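5'-tyrosyl-DNA phosphodiesterase (Caenorhabditis elegans, PDB 4FVA) belongs to the endonuclease/exonuclease/phosphatase family, whose DNase I-like fold packs two beta sheets into a sandwich, and carries a magnesium ion in this structure. Local coordinates at residues K87-E92 and L118-L123. Sequence-based numbering, arbitrary orientation.
Sequences KMFDVE and LKVFLL
F89 reaches with the far end of its ring to V120 and L122, between the two sheets of the DNase I-like beta sandwich. F89 lies where the chain passes from strand 80-86 of one sheet to strand 90-98 of the other, while V120 and L122 lie two residues apart on strand 118-126, both with CB pointing to segment 87-92. Strand 107-115 pairs with both 90-98 and 118-126, and its I115 touches both F89 and V120. The touching parts, residues 89-92 and 119-122, run nearly at right angles (92°), and the F89 and V120 CA atoms remain 9.0 Å from each other, a span bridged by the phenyl group. CG of F89 is anti to the backbone N (chi1 -165°), a setting that carries the ring toward strand 118-126. CE2 of F89 meets CB of V120 at 3.8 Å, and CG1 of V120 sits in the ring plane, at its edge. L122 approaches from the opposite direction, its CD1 oblique to the ring; the L122 side chain also touches F161 of the neighbouring strand 159-163. At the margin, NZ of K119 comes within 4.5 Å of CG of E92, but its salt bridge is to E112; OE1 of E92 stays 5.2 Å from NZ of K119, so any attraction is probably a longer-range one. CZ of F89 lies 4.0 Å from CD1 of L122.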
loop_
_atom_site.group_PDB
_atom_site.type_symbol
_atom_site.label_atom_id
_atom_site.label_comp_id
_atom_site.label_asym_id
_atom_site.label_seq_id
_atom_site.Cartn_x
_atom_site.Cartn_y
_atom_site.Cartn_z
ATOM N N LYS A 87 -11.636 0.196 -13.700
ATOM C CA LYS A 87 -12.370 1.240 -14.419
ATOM C C LYS A 87 -13.831 1.288 -13.989
ATOM O O LYS A 87 -14.537 2.256 -14.273
ATOM C CB LYS A 87 -12.248 1.067 -15.935
ATOM C CG LYS A 87 -10.888 1.481 -16.449
ATOM C CD LYS A 87 -10.577 0.863 -17.778
ATOM C CE LYS A 87 -9.327 1.502 -18.357
ATOM N NZ LYS A 87 -9.424 2.982 -18.275
ATOM N N MET A 88 -14.271 0.237 -13.298
ATOM C CA MET A 88 -15.628 0.180 -12.756
ATOM C C MET A 88 -15.770 0.946 -11.437
ATOM O O MET A 88 -16.886 1.159 -10.947
ATOM C CB MET A 88 -16.078 -1.270 -12.576
ATOM C CG MET A 88 -16.818 -1.848 -13.767
ATOM S SD MET A 88 -17.267 -3.578 -13.476
ATOM C CE MET A 88 -17.086 -3.708 -11.695
ATOM N N PHE A 89 -14.641 1.324 -10.847
ATOM C CA PHE A 89 -14.659 2.122 -9.627
ATOM C C PHE A 89 -15.125 3.536 -9.991
ATOM O O PHE A 89 -14.504 4.217 -10.809
ATOM C CB PHE A 89 -13.252 2.126 -9.014
ATOM C CG PHE A 89 -13.190 2.599 -7.589
ATOM C CD1 PHE A 89 -13.170 3.947 -7.283
ATOM C CD2 PHE A 89 -13.148 1.681 -6.554
ATOM C CE1 PHE A 89 -13.085 4.385 -5.968
ATOM C CE2 PHE A 89 -13.071 2.106 -5.218
ATOM C CZ PHE A 89 -13.038 3.455 -4.926
ATOM N N ASP A 90 -16.224 3.969 -9.387
ATOM C CA ASP A 90 -16.764 5.302 -9.638
ATOM C C ASP A 90 -16.172 6.262 -8.615
ATOM O O ASP A 90 -16.510 6.201 -7.430
ATOM C CB ASP A 90 -18.297 5.269 -9.560
ATOM C CG ASP A 90 -18.948 6.590 -9.980
ATOM O OD1 ASP A 90 -18.350 7.347 -10.782
ATOM O OD2 ASP A 90 -20.084 6.852 -9.527
ATOM N N VAL A 91 -15.280 7.142 -9.069
ATOM C CA VAL A 91 -14.564 8.037 -8.163
ATOM C C VAL A 91 -15.440 9.237 -7.798
ATOM O O VAL A 91 -16.038 9.866 -8.675
ATOM C CB VAL A 91 -13.219 8.544 -8.762
ATOM C CG1 VAL A 91 -12.540 9.574 -7.830
ATOM C CG2 VAL A 91 -12.260 7.369 -9.076
ATOM N N GLU A 92 -15.537 9.523 -6.503
ATOM C CA GLU A 92 -16.281 10.690 -6.028
ATOM C C GLU A 92 -15.323 11.821 -5.607
ATOM O O GLU A 92 -15.569 12.993 -5.895
ATOM C CB GLU A 92 -17.204 10.316 -4.868
ATOM C CG GLU A 92 -18.043 11.483 -4.361
ATOM C CD GLU A 92 -19.149 11.882 -5.337
ATOM O OE1 GLU A 92 -19.786 10.978 -5.926
ATOM O OE2 GLU A 92 -19.376 13.099 -5.518
ATOM N N LEU A 118 -21.405 -0.464 -3.353
ATOM C CA LEU A 118 -20.674 -0.371 -2.100
ATOM C C LEU A 118 -19.743 0.836 -2.038
ATOM O O LEU A 118 -18.888 1.035 -2.906
ATOM C CB LEU A 118 -19.907 -1.670 -1.870
ATOM C CG LEU A 118 -19.286 -1.828 -0.496
ATOM C CD1 LEU A 118 -20.304 -1.378 0.521
ATOM C CD2 LEU A 118 -18.961 -3.294 -0.278
ATOM N N LYS A 119 -19.950 1.662 -1.017
ATOM C CA LYS A 119 -19.109 2.825 -0.777
ATOM C C LYS A 119 -17.735 2.338 -0.353
ATOM O O LYS A 119 -17.628 1.436 0.481
ATOM C CB LYS A 119 -19.721 3.705 0.310
ATOM C CG LYS A 119 -19.065 5.054 0.460
ATOM C CD LYS A 119 -19.509 6.006 -0.659
ATOM C CE LYS A 119 -18.973 7.416 -0.455
ATOM N NZ LYS A 119 -19.491 8.353 -1.487
ATOM N N VAL A 120 -16.683 2.912 -0.940
ATOM C CA VAL A 120 -15.318 2.487 -0.633
ATOM C C VAL A 120 -14.416 3.686 -0.413
ATOM O O VAL A 120 -14.404 4.598 -1.235
ATOM C CB VAL A 120 -14.713 1.639 -1.770
ATOM C CG1 VAL A 120 -13.323 1.177 -1.383
ATOM C CG2 VAL A 120 -15.603 0.451 -2.083
ATOM N N PHE A 121 -13.686 3.691 0.701
ATOM C CA PHE A 121 -12.643 4.690 0.954
ATOM C C PHE A 121 -11.280 4.014 0.905
ATOM O O PHE A 121 -11.067 2.979 1.543
ATOM C CB PHE A 121 -12.844 5.386 2.310
ATOM C CG PHE A 121 -14.034 6.316 2.349
ATOM C CD1 PHE A 121 -15.318 5.818 2.546
ATOM C CD2 PHE A 121 -13.853 7.697 2.221
ATOM C CE1 PHE A 121 -16.425 6.687 2.586
ATOM C CE2 PHE A 121 -14.934 8.570 2.269
ATOM C CZ PHE A 121 -16.229 8.061 2.449
ATOM N N LEU A 122 -10.366 4.601 0.138
ATOM C CA LEU A 122 -9.018 4.072 -0.014
ATOM C C LEU A 122 -8.061 5.114 0.526
ATOM O O LEU A 122 -8.048 6.246 0.038
ATOM C CB LEU A 122 -8.707 3.800 -1.492
ATOM C CG LEU A 122 -9.682 2.857 -2.213
ATOM C CD1 LEU A 122 -9.297 2.628 -3.679
ATOM C CD2 LEU A 122 -9.753 1.546 -1.446
ATOM N N LEU A 123 -7.267 4.735 1.524
ATOM C CA LEU A 123 -6.287 5.634 2.123
ATOM C C LEU A 123 -4.886 5.026 2.040
ATOM O O LEU A 123 -4.602 4.006 2.669
ATOM C CB LEU A 123 -6.652 5.929 3.578
ATOM C CG LEU A 123 -8.005 6.614 3.831
ATOM C CD1 LEU A 123 -9.160 5.612 3.841
ATOM C CD2 LEU A 123 -7.956 7.407 5.130
#